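PDB 1OLT: oxygen-independent coproporphyrinogen III oxidase from Escherichia coli, which catalyses the anaerobic oxidative decarboxylation of two propionate groups of coproporphyrinogen III to the vinyl groups of protoporphyrinogen IX, using S-adenosyl-L-methionine and a [4Fe-4S] cluster. Local coordinates for residues E90-I93 with V94-P98. Sequence-based numbering, arbitrary orientation.
Sequences EQEI and VHRAP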
ATOM      1  N   GLU A  90       4.020 -23.237  -0.233  1.00 10.83           N
ATOM      2  CA  GLU A  90       3.458 -24.380  -0.969  1.00 11.71           C
ATOM      3  C   GLU A  90       2.291 -25.056  -0.204  1.00 10.84           C
ATOM      4  O   GLU A  90       1.253 -25.367  -0.767  1.00 11.54           O
ATOM      5  CB  GLU A  90       4.528 -25.430  -1.283  1.00 12.09           C
ATOM      6  CG  GLU A  90       3.966 -26.679  -1.987  1.00 11.75           C
ATOM      7  CD  GLU A  90       5.054 -27.686  -2.466  1.00 15.75           C
ATOM      8  OE1 GLU A  90       6.214 -27.632  -2.006  1.00 12.53           O
ATOM      9  OE2 GLU A  90       4.724 -28.621  -3.269  1.00 14.85           O
ATOM     10  N   GLN A  91       2.504 -25.331   1.060  1.00 10.88           N
ATOM     11  CA  GLN A  91       1.489 -25.987   1.875  1.00 11.74           C
ATOM     12  C   GLN A  91       0.266 -25.029   2.073  1.00 11.36           C
ATOM     13  O   GLN A  91      -0.889 -25.438   1.915  1.00  9.98           O
ATOM     14  CB  GLN A  91       2.051 -26.434   3.201  1.00 12.07           C
ATOM     15  CG  GLN A  91       3.075 -27.614   3.143  1.00 13.87           C
ATOM     16  CD  GLN A  91       2.600 -28.763   2.335  1.00 15.97           C
ATOM     17  OE1 GLN A  91       1.441 -29.115   2.428  1.00 16.88           O
ATOM     18  NE2 GLN A  91       3.452 -29.276   1.429  1.00 13.28           N
ATOM     19  N   GLU A  92       0.522 -23.761   2.298  1.00 10.46           N
ATOM     20  CA  GLU A  92      -0.587 -22.806   2.428  1.00 11.18           C
ATOM     21  C   GLU A  92      -1.424 -22.759   1.123  1.00 10.62           C
ATOM     22  O   GLU A  92      -2.679 -22.816   1.173  1.00 10.17           O
ATOM     23  CB  GLU A  92      -0.110 -21.387   2.856  1.00 10.40           C
ATOM     24  CG  GLU A  92      -1.249 -20.471   3.192  1.00 14.02           C
ATOM     25  CD  GLU A  92      -0.826 -19.000   3.579  1.00 14.66           C
ATOM     26  OE1 GLU A  92       0.390 -18.662   3.546  1.00 11.44           O
ATOM     27  OE2 GLU A  92      -1.749 -18.206   3.878  1.00 15.56           O
ATOM     28  N   ILE A  93      -0.743 -22.706  -0.006  1.00  9.91           N
ATOM     29  CA  ILE A  93      -1.363 -22.597  -1.284  1.00 13.14           C
ATOM     30  C   ILE A  93      -2.174 -23.861  -1.563  1.00 14.56           C
ATOM     31  O   ILE A  93      -3.377 -23.806  -1.994  1.00 16.06           O
ATOM     32  CB  ILE A  93      -0.335 -22.335  -2.381  1.00 12.78           C
ATOM     33  CG1 ILE A  93       0.171 -20.890  -2.249  1.00 15.22           C
ATOM     34  CG2 ILE A  93      -0.921 -22.590  -3.705  1.00 12.83           C
ATOM     35  CD1 ILE A  93       1.481 -20.615  -2.916  1.00 15.52           C
ATOM     36  N   VAL A  94      -1.565 -24.996  -1.264  1.00 14.11           N
ATOM     37  CA  VAL A  94      -2.199 -26.282  -1.495  1.00 15.73           C
ATOM     38  C   VAL A  94      -3.492 -26.453  -0.683  1.00 14.73           C
ATOM     39  O   VAL A  94      -4.430 -27.034  -1.146  1.00 13.85           O
ATOM     40  CB  VAL A  94      -1.107 -27.416  -1.203  1.00 16.84           C
ATOM     41  CG1 VAL A  94      -1.666 -28.578  -0.665  1.00 19.60           C
ATOM     42  CG2 VAL A  94      -0.283 -27.639  -2.522  1.00 18.31           C
ATOM     43  N   HIS A  95      -3.523 -25.905   0.528  1.00 14.90           N
ATOM     44  CA  HIS A  95      -4.701 -25.963   1.356  1.00 15.01           C
ATOM     45  C   HIS A  95      -5.781 -24.870   1.056  1.00 13.74           C
ATOM     46  O   HIS A  95      -6.925 -25.171   1.131  1.00 12.13           O
ATOM     47  CB  HIS A  95      -4.294 -25.946   2.825  1.00 15.48           C
ATOM     48  CG  HIS A  95      -3.542 -27.189   3.234  1.00 20.43           C
ATOM     49  ND1 HIS A  95      -4.118 -28.182   4.006  1.00 22.79           N
ATOM     50  CD2 HIS A  95      -2.277 -27.616   2.959  1.00 18.56           C
ATOM     51  CE1 HIS A  95      -3.235 -29.157   4.199  1.00 20.96           C
ATOM     52  NE2 HIS A  95      -2.121 -28.848   3.564  1.00 23.57           N
ATOM     53  N   ARG A  96      -5.385 -23.648   0.712  1.00 13.58           N
ATOM     54  CA  ARG A  96      -6.320 -22.525   0.501  1.00 13.07           C
ATOM     55  C   ARG A  96      -6.852 -22.452  -0.910  1.00 13.02           C
ATOM     56  O   ARG A  96      -8.052 -22.222  -1.111  1.00 10.57           O
ATOM     57  CB  ARG A  96      -5.690 -21.181   0.839  1.00 14.42           C
ATOM     58  CG  ARG A  96      -5.561 -20.915   2.302  1.00 16.00           C
ATOM     59  CD  ARG A  96      -6.912 -20.843   2.938  1.00 18.98           C
ATOM     60  NE  ARG A  96      -6.976 -20.282   4.275  1.00 19.21           N
ATOM     61  CZ  ARG A  96      -7.727 -20.767   5.275  1.00 19.31           C
ATOM     62  NH1 ARG A  96      -8.382 -21.911   5.172  1.00 20.61           N
ATOM     63  NH2 ARG A  96      -7.765 -20.127   6.440  1.00 22.09           N
ATOM     64  N   ALA A  97      -6.007 -22.723  -1.876  1.00 11.44           N
ATOM     65  CA  ALA A  97      -6.394 -22.586  -3.268  1.00 13.31           C
ATOM     66  C   ALA A  97      -7.632 -23.360  -3.758  1.00 14.45           C
ATOM     67  O   ALA A  97      -8.373 -22.807  -4.581  1.00 16.02           O
ATOM     68  CB  ALA A  97      -5.210 -22.834  -4.171  1.00 14.21           C
ATOM     69  N   PRO A  98      -7.897 -24.597  -3.309  1.00 14.67           N
ATOM     70  CA  PRO A  98      -9.141 -25.263  -3.711  1.00 14.83           C
ATOM     71  C   PRO A  98     -10.410 -24.510  -3.304  1.00 14.41           C
ATOM     72  O   PRO A  98     -11.421 -24.684  -3.948  1.00 12.75           O
ATOM     73  CB  PRO A  98      -9.078 -26.651  -3.026  1.00 15.41           C
ATOM     74  CG  PRO A  98      -7.592 -26.872  -2.756  1.00 14.96           C
ATOM     75  CD  PRO A  98      -7.026 -25.481  -2.489  1.00 15.34           C
TER
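The amide of Gln91 and the imidazole of His95, one helical turn apart, have planes 68° apart, too steep for a parallel stack. Gln91 O lies at the ring edge, near its plane, but this approach is too tight to be trusted, and which ring atom faces it is uncertain. The backbone evidence is firmer: Val94 N to Glu90 O is 2.9 Å, Arg96 N to Glu92 O 2.9 Å and Ala97 N to Ile93 O 2.8 Å, the i to i+4 pattern of an alpha-helix. His95 N bonds to Gln91 O, whose position is less certain, with a weak second branch to Glu92 O. This is the C-terminal part of helix 80-96 in the radical SAM core, running on into a 3-10 segment at 97-98; the helix links the parallel strands 53-62 and 105-112 as a beta-alpha-beta crossover. On the buried side Ile93 CG2, anti to the backbone N, lies 4.3 Å from Ala97 CB, and both side chains touch Asn133 of helix 120-133. Glu92 and Arg96 run beside each other, CG to CG 4.4 Å, yet Glu92 OE2 and Arg96 NE stay 5.6 Å apart. The carboxylate is instead gripped by Tyr346, Gly325 N and Asn339, while Arg96 forms a salt bridge with Glu38.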